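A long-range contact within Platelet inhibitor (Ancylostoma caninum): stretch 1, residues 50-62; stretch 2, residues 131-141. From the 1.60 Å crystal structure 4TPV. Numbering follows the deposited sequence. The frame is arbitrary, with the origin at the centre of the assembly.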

# COMPACT_ATOMS: atom_id res chain seq x y z
N GLU A 50 9.56 -10.20 -1.21
CA GLU A 50 10.41 -10.91 -2.17
C GLU A 50 9.95 -10.63 -3.61
O GLU A 50 10.78 -10.43 -4.50
CB GLU A 50 10.42 -12.41 -1.88
CG GLU A 50 11.00 -13.23 -3.04
CD GLU A 50 12.51 -13.12 -3.22
OE1 GLU A 50 13.18 -12.38 -2.47
OE2 GLU A 50 13.03 -13.79 -4.14
N LYS A 51 8.64 -10.58 -3.83
CA LYS A 51 8.11 -10.23 -5.15
C LYS A 51 8.57 -8.83 -5.55
O LYS A 51 8.96 -8.57 -6.70
CB LYS A 51 6.57 -10.32 -5.15
CG LYS A 51 5.91 -10.18 -6.51
CD LYS A 51 4.39 -10.26 -6.36
CE LYS A 51 3.69 -10.08 -7.70
NZ LYS A 51 2.23 -9.85 -7.54
N ALA A 52 8.54 -7.93 -4.57
CA ALA A 52 8.97 -6.56 -4.82
C ALA A 52 10.46 -6.48 -5.18
O ALA A 52 10.84 -5.71 -6.07
CB ALA A 52 8.66 -5.68 -3.60
N TYR A 53 11.30 -7.28 -4.50
CA TYR A 53 12.73 -7.29 -4.83
C TYR A 53 12.98 -7.87 -6.22
O TYR A 53 13.75 -7.31 -7.00
CB TYR A 53 13.56 -8.05 -3.76
CG TYR A 53 14.06 -7.10 -2.72
CD1 TYR A 53 15.18 -6.31 -2.95
CD2 TYR A 53 13.36 -6.90 -1.54
CE1 TYR A 53 15.62 -5.37 -2.03
CE2 TYR A 53 13.78 -5.96 -0.60
CZ TYR A 53 14.92 -5.20 -0.85
OH TYR A 53 15.35 -4.27 0.06
N LYS A 54 12.32 -8.97 -6.54
CA LYS A 54 12.53 -9.60 -7.82
C LYS A 54 12.15 -8.64 -8.94
O LYS A 54 12.80 -8.62 -10.00
CB LYS A 54 11.74 -10.91 -7.91
CG LYS A 54 12.40 -12.07 -7.12
CD LYS A 54 13.73 -12.50 -7.76
CE LYS A 54 14.40 -13.69 -7.03
NZ LYS A 54 15.07 -13.35 -5.74
N SER A 55 11.14 -7.82 -8.70
CA SER A 55 10.69 -6.85 -9.70
C SER A 55 11.58 -5.61 -9.71
O SER A 55 11.96 -5.11 -10.77
CB SER A 55 9.24 -6.44 -9.44
OG SER A 55 8.86 -5.46 -10.39
N ALA A 56 11.92 -5.12 -8.52
CA ALA A 56 12.77 -3.93 -8.40
C ALA A 56 14.11 -4.10 -9.10
O ALA A 56 14.61 -3.16 -9.69
CB ALA A 56 13.01 -3.59 -6.93
N GLU A 57 14.69 -5.29 -9.04
CA GLU A 57 16.03 -5.47 -9.58
C GLU A 57 16.06 -5.38 -11.10
O GLU A 57 17.15 -5.30 -11.68
CB GLU A 57 16.61 -6.82 -9.13
CG GLU A 57 16.86 -6.90 -7.65
CD GLU A 57 17.08 -8.33 -7.18
OE1 GLU A 57 17.06 -9.25 -8.04
OE2 GLU A 57 17.27 -8.52 -5.96
N LYS A 58 14.89 -5.39 -11.74
CA LYS A 58 14.82 -5.18 -13.18
C LYS A 58 15.08 -3.72 -13.51
O LYS A 58 15.38 -3.38 -14.65
CB LYS A 58 13.47 -5.64 -13.73
CG LYS A 58 13.19 -7.13 -13.51
CD LYS A 58 11.87 -7.48 -14.18
CE LYS A 58 11.33 -8.83 -13.79
NZ LYS A 58 9.87 -8.86 -14.14
N CYS A 59 14.95 -2.86 -12.51
CA CYS A 59 15.30 -1.44 -12.63
C CYS A 59 14.46 -0.68 -13.66
O CYS A 59 14.95 0.27 -14.27
CB CYS A 59 16.79 -1.28 -12.98
SG CYS A 59 17.87 -1.55 -11.52
N SER A 60 13.22 -1.11 -13.83
CA SER A 60 12.25 -0.33 -14.61
C SER A 60 11.81 0.89 -13.79
O SER A 60 11.84 0.86 -12.56
CB SER A 60 11.03 -1.18 -14.98
OG SER A 60 10.13 -0.43 -15.77
N GLU A 61 11.43 1.98 -14.47
CA GLU A 61 10.89 3.12 -13.76
C GLU A 61 9.37 3.12 -13.76
O GLU A 61 8.75 4.03 -13.20
CB GLU A 61 11.41 4.44 -14.36
CG GLU A 61 12.91 4.62 -14.16
CD GLU A 61 13.40 6.02 -14.47
OE1 GLU A 61 12.58 6.87 -14.88
OE2 GLU A 61 14.61 6.27 -14.28
N GLU A 62 8.78 2.10 -14.38
CA GLU A 62 7.32 1.96 -14.46
C GLU A 62 6.86 0.66 -13.78
O GLU A 62 7.62 -0.32 -13.76
CB GLU A 62 6.86 1.95 -15.92
CG GLU A 62 7.26 3.17 -16.72
CD GLU A 62 6.48 4.40 -16.33
OE1 GLU A 62 5.49 4.26 -15.57
OE2 GLU A 62 6.85 5.52 -16.77
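Stretch 2 131-141: THVVCQYGPEA

Stretch 1 opens with the last part of a helix that begins earlier in the chain and includes Glu50 to Ala56. A type I beta turn from Ala56 to Cys59 follows, and at Cys59 the backbone leaves helical conformation with positive phi (63°/30°). Stretch 2 is an extended strand from Thr131 to Gly138, also begun earlier in the chain, with phi/psi values typical of beta structure; it then passes through a cis peptide bond before Pro139 into a loop. The strand runs across the helix at 136° between their N-to-C directions, about midway between perpendicular and antiparallel, and the two axes approach to 7.3 Å. The nearest CA atoms across the contact are Ala52 CA and Gln136 CA, 5.5 Å apart. Because of this direction, the start of the strand lies beside the segment that follows the helix, while its end lies beside Lys51 and Ala52. Together the two stretches bury 491 Å² of surface.

Alternation along the strand determines which residues take part. His132, Val134 and Gln136 direct their CA-to-CB bonds toward stretch 1, whereas Val133, Cys135 and Tyr137 point away. On the helix, Lys51, Ala52, Ser55 and Ala56 point toward the strand. The two alanines, one helical turn apart, allow close packing: Ala52 CB is 4.1 Å from Val134 CG1 and 3.7 Å from the backbone atom Val134 O, and Ala56 CB lies 3.7 Å from Val134 CG2. Val134, with chi1 in the t well, thus sets one methyl near each alanine.

Gln136 extends this packing toward the start of stretch 1. Its CG rests 3.5 Å from Ala52 CA, and its NE2 lies 3.8 Å from Ser55 CB. The extended side chain of Lys51, t at all four chi angles, runs past the amide, with Lys51 CE 3.5 Å from Gln136 OE1. Water 1 completes the polar link, accepting from Lys51 NZ at 2.7 Å and donating to Gln136 OE1 at 2.7 Å and to Tyr137 O at 2.8 Å. Beyond the strand, Glu140 starts sideways but brings its end nearer, forming a long salt bridge in which Lys51 NZ and Glu140 OE2 are 3.9 Å apart.

At the other end of the contact, His132 meets the loop after the helix. Ser60 O lies at the edge of the imidazole, near its plane and 3.2 Å from His132 ND1, while Cys59 O approaches His132 CE1 obliquely at 3.5 Å. Cys59 SG is 5.2 Å from the centroid of the His132 ring. Both ring nitrogens are also tied to stretch 1 through solvent. Water 2 lies 2.6 Å from His132 ND1 and donates to Ala56 O at 2.9 Å and Ser60 O at 3.2 Å; water 3 lies 2.7 Å from His132 NE2 and donates to Glu61 OE2 at 2.7 Å. The histidine is therefore linked both to Ala56 and to the loop beyond it.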

# COMPACT_ATOMS: atom_id res chain seq x y z
N THR A 131 17.88 5.66 -6.55
CA THR A 131 17.15 4.74 -5.67
C THR A 131 15.81 4.41 -6.30
O THR A 131 15.09 5.31 -6.71
CB THR A 131 16.97 5.33 -4.27
OG1 THR A 131 18.25 5.64 -3.72
CG2 THR A 131 16.23 4.35 -3.35
N HIS A 132 15.50 3.12 -6.40
CA HIS A 132 14.17 2.67 -6.77
C HIS A 132 13.53 2.06 -5.55
O HIS A 132 14.12 1.21 -4.88
CB HIS A 132 14.18 1.62 -7.90
CG HIS A 132 14.57 2.15 -9.25
ND1 HIS A 132 14.07 1.62 -10.41
CD2 HIS A 132 15.38 3.18 -9.61
CE1 HIS A 132 14.58 2.27 -11.45
NE2 HIS A 132 15.37 3.23 -10.99
N VAL A 133 12.33 2.52 -5.24
CA VAL A 133 11.53 1.94 -4.19
C VAL A 133 10.35 1.27 -4.87
O VAL A 133 9.68 1.90 -5.70
CB VAL A 133 11.03 2.99 -3.20
CG1 VAL A 133 10.15 2.33 -2.14
CG2 VAL A 133 12.20 3.73 -2.57
N VAL A 134 10.09 0.01 -4.54
CA VAL A 134 8.96 -0.73 -5.11
C VAL A 134 8.16 -1.36 -4.00
O VAL A 134 8.73 -2.00 -3.11
CB VAL A 134 9.44 -1.85 -6.08
CG1 VAL A 134 8.28 -2.73 -6.49
CG2 VAL A 134 10.15 -1.25 -7.29
N CYS A 135 6.85 -1.19 -4.03
CA CYS A 135 5.98 -1.90 -3.12
C CYS A 135 4.99 -2.73 -3.93
O CYS A 135 4.49 -2.30 -4.97
CB CYS A 135 5.23 -0.95 -2.19
SG CYS A 135 6.25 -0.12 -0.92
N GLN A 136 4.74 -3.94 -3.44
CA GLN A 136 3.80 -4.86 -4.03
C GLN A 136 2.65 -5.05 -3.05
O GLN A 136 2.86 -5.13 -1.83
CB GLN A 136 4.48 -6.21 -4.36
CG GLN A 136 5.53 -6.11 -5.46
CD GLN A 136 4.95 -6.38 -6.83
OE1 GLN A 136 3.76 -6.66 -6.97
NE2 GLN A 136 5.80 -6.29 -7.86
N TYR A 137 1.44 -5.11 -3.58
CA TYR A 137 0.25 -5.20 -2.75
C TYR A 137 -0.56 -6.46 -3.04
O TYR A 137 -0.40 -7.11 -4.09
CB TYR A 137 -0.62 -3.95 -2.97
CG TYR A 137 0.13 -2.67 -2.71
CD1 TYR A 137 0.25 -2.16 -1.42
CD2 TYR A 137 0.79 -1.99 -3.74
CE1 TYR A 137 0.98 -0.97 -1.17
CE2 TYR A 137 1.51 -0.82 -3.50
CZ TYR A 137 1.59 -0.31 -2.22
OH TYR A 137 2.30 0.86 -1.99
N GLY A 138 -1.43 -6.80 -2.09
CA GLY A 138 -2.32 -7.94 -2.27
C GLY A 138 -3.56 -7.83 -1.40
O GLY A 138 -3.61 -7.04 -0.47
N PRO A 139 -4.61 -8.61 -1.74
CA PRO A 139 -4.63 -9.49 -2.91
C PRO A 139 -4.86 -8.72 -4.21
O PRO A 139 -5.15 -7.53 -4.20
CB PRO A 139 -5.81 -10.43 -2.64
CG PRO A 139 -6.52 -9.89 -1.42
CD PRO A 139 -5.90 -8.58 -1.04
N GLU A 140 -4.71 -9.41 -5.33
CA GLU A 140 -4.91 -8.76 -6.62
C GLU A 140 -6.37 -8.37 -6.86
O GLU A 140 -7.28 -9.19 -6.74
CB GLU A 140 -4.41 -9.66 -7.75
CG GLU A 140 -2.90 -9.86 -7.75
CD GLU A 140 -2.46 -10.86 -8.81
OE1 GLU A 140 -3.34 -11.48 -9.45
OE2 GLU A 140 -1.24 -11.04 -8.98
N ALA A 141 -6.57 -7.10 -7.21
CA ALA A 141 -7.91 -6.55 -7.35
C ALA A 141 -7.94 -5.31 -8.26
O ALA A 141 -8.95 -5.06 -8.90
CB ALA A 141 -8.47 -6.19 -5.98
O HOH W 1 1.70 -7.94 -5.70
O HOH W 2 12.99 -0.76 -10.06
O HOH W 3 16.43 4.81 -12.85